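Local coordinates for integron cassette protein (Vibrio cholerae, PDB 3G1J) that is of unknown function but belongs to a family of the SH3 clan, has a small beta-rich fold and is encoded by a mobile integron gene cassette, at residues 11-22 and 34-45. Sequence-based numbering, arbitrary orientation.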
loop_
_atom_site.group_PDB
_atom_site.type_symbol
_atom_site.label_atom_id
_atom_site.label_comp_id
_atom_site.label_asym_id
_atom_site.label_seq_id
_atom_site.Cartn_x
_atom_site.Cartn_y
_atom_site.Cartn_z
ATOM N N TYR A 11 2.335 -8.760 -1.798
ATOM C CA TYR A 11 3.387 -7.863 -2.226
ATOM C C TYR A 11 4.319 -7.650 -1.042
ATOM O O TYR A 11 3.987 -6.926 -0.095
ATOM C CB TYR A 11 2.827 -6.524 -2.724
ATOM C CG TYR A 11 3.889 -5.666 -3.364
ATOM C CD1 TYR A 11 4.113 -5.709 -4.731
ATOM C CD2 TYR A 11 4.697 -4.837 -2.593
ATOM C CE1 TYR A 11 5.093 -4.948 -5.313
ATOM C CE2 TYR A 11 5.677 -4.071 -3.167
ATOM C CZ TYR A 11 5.877 -4.130 -4.519
ATOM O OH TYR A 11 6.858 -3.353 -5.075
ATOM N N GLY A 12 5.476 -8.305 -1.094
ATOM C CA GLY A 12 6.392 -8.297 0.029
ATOM C C GLY A 12 5.665 -8.765 1.270
ATOM O O GLY A 12 5.001 -9.805 1.248
ATOM N N VAL A 13 5.774 -7.987 2.342
ATOM C CA VAL A 13 5.171 -8.318 3.627
ATOM C C VAL A 13 3.647 -8.245 3.626
ATOM O O VAL A 13 3.005 -8.802 4.503
ATOM C CB VAL A 13 5.718 -7.420 4.766
ATOM C CG1 VAL A 13 5.112 -6.018 4.702
ATOM C CG2 VAL A 13 5.445 -8.051 6.115
ATOM N N LEU A 14 3.070 -7.588 2.620
ATOM C CA LEU A 14 1.625 -7.419 2.557
ATOM C C LEU A 14 0.939 -8.643 1.945
ATOM O O LEU A 14 1.234 -9.034 0.824
ATOM C CB LEU A 14 1.257 -6.156 1.752
ATOM C CG LEU A 14 1.799 -4.837 2.323
ATOM C CD1 LEU A 14 1.503 -3.681 1.361
ATOM C CD2 LEU A 14 1.241 -4.542 3.715
ATOM N N LYS A 15 0.033 -9.240 2.709
ATOM C CA LYS A 15 -0.716 -10.415 2.282
ATOM C C LYS A 15 -2.215 -10.110 2.339
ATOM O O LYS A 15 -2.724 -9.651 3.359
ATOM C CB LYS A 15 -0.401 -11.585 3.221
ATOM C CG LYS A 15 -0.903 -12.937 2.737
ATOM C CD LYS A 15 -0.765 -13.997 3.828
ATOM C CE LYS A 15 -0.898 -15.411 3.271
ATOM N NZ LYS A 15 0.365 -15.872 2.622
ATOM N N ALA A 16 -2.928 -10.373 1.250
ATOM C CA ALA A 16 -4.356 -10.069 1.197
ATOM C C ALA A 16 -5.146 -10.732 2.322
ATOM O O ALA A 16 -4.980 -11.926 2.602
ATOM C CB ALA A 16 -4.927 -10.450 -0.155
ATOM N N GLY A 17 -6.007 -9.952 2.966
ATOM C CA GLY A 17 -6.826 -10.452 4.052
ATOM C C GLY A 17 -6.241 -10.218 5.432
ATOM O O GLY A 17 -6.938 -10.357 6.438
ATOM N N GLN A 18 -4.960 -9.871 5.482
ATOM C CA GLN A 18 -4.294 -9.581 6.744
ATOM C C GLN A 18 -4.392 -8.105 7.094
ATOM O O GLN A 18 -4.467 -7.245 6.212
ATOM C CB GLN A 18 -2.823 -9.998 6.683
ATOM C CG GLN A 18 -2.608 -11.489 6.529
ATOM C CD GLN A 18 -2.932 -12.265 7.795
ATOM O OE1 GLN A 18 -2.533 -11.877 8.897
ATOM N NE2 GLN A 18 -3.654 -13.370 7.641
ATOM N N CYS A 19 -4.371 -7.809 8.387
ATOM C CA CYS A 19 -4.450 -6.425 8.845
ATOM C C CYS A 19 -3.088 -5.887 9.232
ATOM O O CYS A 19 -2.252 -6.627 9.748
ATOM C CB CYS A 19 -5.393 -6.299 10.031
ATOM S SG CYS A 19 -7.138 -6.386 9.587
ATOM N N TYR A 20 -2.882 -4.592 8.991
ATOM C CA TYR A 20 -1.595 -3.936 9.243
ATOM C C TYR A 20 -1.759 -2.613 9.989
ATOM O O TYR A 20 -2.679 -1.854 9.721
ATOM C CB TYR A 20 -0.835 -3.702 7.921
ATOM C CG TYR A 20 -0.500 -5.000 7.239
ATOM C CD1 TYR A 20 -1.453 -5.655 6.461
ATOM C CD2 TYR A 20 0.735 -5.615 7.432
ATOM C CE1 TYR A 20 -1.178 -6.874 5.872
ATOM C CE2 TYR A 20 1.024 -6.824 6.845
ATOM C CZ TYR A 20 0.061 -7.457 6.072
ATOM O OH TYR A 20 0.333 -8.669 5.486
ATOM N N LYS A 21 -0.848 -2.351 10.925
ATOM C CA LYS A 21 -0.729 -1.059 11.564
ATOM C C LYS A 21 0.297 -0.229 10.810
ATOM O O LYS A 21 1.374 -0.728 10.460
ATOM C CB LYS A 21 -0.229 -1.261 13.000
ATOM C CG LYS A 21 -0.163 0.009 13.845
ATOM C CD LYS A 21 0.526 -0.260 15.183
ATOM C CE LYS A 21 0.910 1.041 15.874
ATOM N NZ LYS A 21 1.518 0.832 17.222
ATOM N N VAL A 22 -0.011 1.037 10.563
ATOM C CA VAL A 22 0.999 1.928 10.007
ATOM C C VAL A 22 2.006 2.259 11.107
ATOM O O VAL A 22 1.620 2.781 12.151
ATOM C CB VAL A 22 0.356 3.203 9.449
ATOM C CG1 VAL A 22 1.422 4.206 9.023
ATOM C CG2 VAL A 22 -0.565 2.828 8.260
ATOM N N TYR A 34 -0.751 8.931 5.371
ATOM C CA TYR A 34 -1.286 7.856 6.206
ATOM C C TYR A 34 -0.569 7.944 7.539
ATOM O O TYR A 34 0.648 8.045 7.588
ATOM C CB TYR A 34 -1.108 6.485 5.544
ATOM C CG TYR A 34 -1.701 6.489 4.153
ATOM C CD1 TYR A 34 -2.996 6.045 3.920
ATOM C CD2 TYR A 34 -0.980 7.008 3.086
ATOM C CE1 TYR A 34 -3.547 6.094 2.646
ATOM C CE2 TYR A 34 -1.516 7.058 1.821
ATOM C CZ TYR A 34 -2.791 6.602 1.607
ATOM O OH TYR A 34 -3.305 6.656 0.331
ATOM N N GLU A 35 -1.346 7.952 8.612
ATOM C CA GLU A 35 -0.844 8.314 9.926
ATOM C C GLU A 35 -0.445 7.098 10.750
ATOM O O GLU A 35 -1.168 6.106 10.809
ATOM C CB GLU A 35 -1.912 9.126 10.673
ATOM C CG GLU A 35 -1.466 9.676 12.021
ATOM C CD GLU A 35 -2.607 10.330 12.793
ATOM O OE1 GLU A 35 -3.738 10.387 12.258
ATOM O OE2 GLU A 35 -2.372 10.784 13.936
ATOM N N ARG A 36 0.717 7.182 11.394
ATOM C CA ARG A 36 1.125 6.144 12.329
ATOM C C ARG A 36 -0.025 5.782 13.265
ATOM O O ARG A 36 -0.709 6.665 13.804
ATOM C CB ARG A 36 2.343 6.600 13.146
ATOM C CG ARG A 36 2.806 5.557 14.160
ATOM C CD ARG A 36 4.219 5.827 14.695
ATOM N NE ARG A 36 4.293 7.006 15.560
ATOM C CZ ARG A 36 5.409 7.413 16.160
ATOM N NH1 ARG A 36 6.531 6.720 15.991
ATOM N NH2 ARG A 36 5.405 8.502 16.932
ATOM N N GLY A 37 -0.238 4.487 13.461
ATOM C CA GLY A 37 -1.323 4.020 14.308
ATOM C C GLY A 37 -2.558 3.575 13.537
ATOM O O GLY A 37 -3.389 2.822 14.050
ATOM N N ASP A 38 -2.691 4.061 12.309
ATOM C CA ASP A 38 -3.766 3.621 11.425
ATOM C C ASP A 38 -3.701 2.119 11.216
ATOM O O ASP A 38 -2.617 1.556 11.111
ATOM C CB ASP A 38 -3.642 4.309 10.070
ATOM C CG ASP A 38 -4.506 5.529 9.961
ATOM O OD1 ASP A 38 -4.826 6.120 11.017
ATOM O OD2 ASP A 38 -4.865 5.888 8.819
ATOM N N VAL A 39 -4.862 1.475 11.134
ATOM C CA VAL A 39 -4.925 0.046 10.849
ATOM C C VAL A 39 -5.813 -0.223 9.635
ATOM O O VAL A 39 -6.921 0.296 9.546
ATOM C CB VAL A 39 -5.455 -0.740 12.047
ATOM C CG1 VAL A 39 -5.595 -2.209 11.693
ATOM C CG2 VAL A 39 -4.532 -0.553 13.256
HETATM N N MSE A 40 -5.304 -1.012 8.694
HETATM C CA MSE A 40 -5.998 -1.279 7.429
HETATM C C MSE A 40 -5.820 -2.736 7.034
HETATM O O MSE A 40 -4.778 -3.330 7.310
HETATM C CB MSE A 40 -5.407 -0.415 6.304
HETATM C CG MSE A 40 -5.259 1.049 6.639
HETATM SE SE MSE A 40 -4.963 2.165 5.075
HETATM C CE MSE A 40 -3.087 1.597 4.560
ATOM N N ARG A 41 -6.811 -3.308 6.351
ATOM C CA ARG A 41 -6.671 -4.671 5.830
ATOM C C ARG A 41 -6.189 -4.669 4.370
ATOM O O ARG A 41 -6.775 -3.989 3.523
ATOM C CB ARG A 41 -7.992 -5.440 5.958
ATOM C CG ARG A 41 -7.964 -6.837 5.336
ATOM C CD ARG A 41 -9.137 -7.697 5.795
ATOM N NE ARG A 41 -10.394 -6.967 5.714
ATOM C CZ ARG A 41 -11.112 -6.840 4.603
ATOM N NH1 ARG A 41 -10.696 -7.398 3.475
ATOM N NH2 ARG A 41 -12.246 -6.152 4.619
ATOM N N PHE A 42 -5.131 -5.417 4.074
ATOM C CA PHE A 42 -4.622 -5.472 2.699
ATOM C C PHE A 42 -5.577 -6.235 1.776
ATOM O O PHE A 42 -6.032 -7.332 2.101
ATOM C CB PHE A 42 -3.223 -6.100 2.644
ATOM C CG PHE A 42 -2.551 -6.002 1.295
ATOM C CD1 PHE A 42 -2.383 -4.768 0.675
ATOM C CD2 PHE A 42 -2.051 -7.136 0.660
ATOM C CE1 PHE A 42 -1.737 -4.672 -0.558
ATOM C CE2 PHE A 42 -1.421 -7.050 -0.570
ATOM C CZ PHE A 42 -1.255 -5.813 -1.183
ATOM N N LEU A 43 -5.863 -5.655 0.619
ATOM C CA LEU A 43 -6.729 -6.289 -0.372
ATOM C C LEU A 43 -5.943 -6.875 -1.548
ATOM O O LEU A 43 -6.371 -7.850 -2.167
ATOM C CB LEU A 43 -7.738 -5.272 -0.903
ATOM C CG LEU A 43 -8.584 -4.535 0.133
ATOM C CD1 LEU A 43 -9.525 -3.606 -0.606
ATOM C CD2 LEU A 43 -9.352 -5.511 1.028
ATOM N N GLY A 44 -4.815 -6.256 -1.883
ATOM C CA GLY A 44 -3.987 -6.723 -2.989
ATOM C C GLY A 44 -3.313 -5.565 -3.702
ATOM O O GLY A 44 -3.600 -4.412 -3.400
ATOM N N SER A 45 -2.445 -5.868 -4.665
ATOM C CA SER A 45 -1.683 -4.838 -5.343
ATOM C C SER A 45 -1.731 -4.983 -6.864
ATOM O O SER A 45 -2.061 -6.043 -7.404
ATOM C CB SER A 45 -0.225 -4.917 -4.899
ATOM O OG SER A 45 0.372 -6.121 -5.368
#
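With CG of Phe42 turned anti to its own nitrogen (chi1 -171°) and CG of Leu14 anti to its carbonyl carbon (chi1 -60°), the two side chains cross at about a right angle and Leu14 CB sits over the ring centre, 3.6 Å from the Phe42 centroid, a CH-pi contact. The backbone N of Gly44 covers the opposite face, and the carbonyl carbon C of Lys15 lies at the ring edge, 3.4 Å from Phe42 CD2. A flat ring suits this slot, and the Phe58 ring of strand 53-60 meets it with planes at about 60°. Leu14 also lays CD2 over the Tyr20 ring, whose CE1 reaches Phe42 CB at 3.9 Å. The Tyr20 hydroxyl accepts a bond from Lys15 N (2.9 Å), tying strand 14-15 to strand 19-22.

Strands 19-22 and 39-45 pair antiparallel: Tyr20 and Met40, a selenomethionine here, exchange N-H...O bonds. Type II turns flank the ladder, with Gly17 and Gly37 at positive phi, where a CB would jam against the preceding carbonyl O; Gly17 N bonds Phe42 O at 2.8 Å and Gly37 N bonds Val22 O. Branched Val22 packs CG2 on Asp38 CB (3.9 Å). Backbone bonds thus set the register, while buried Tyr20, Met40 and Phe42, with Leu14 against two of their rings, join the hydrophobic core.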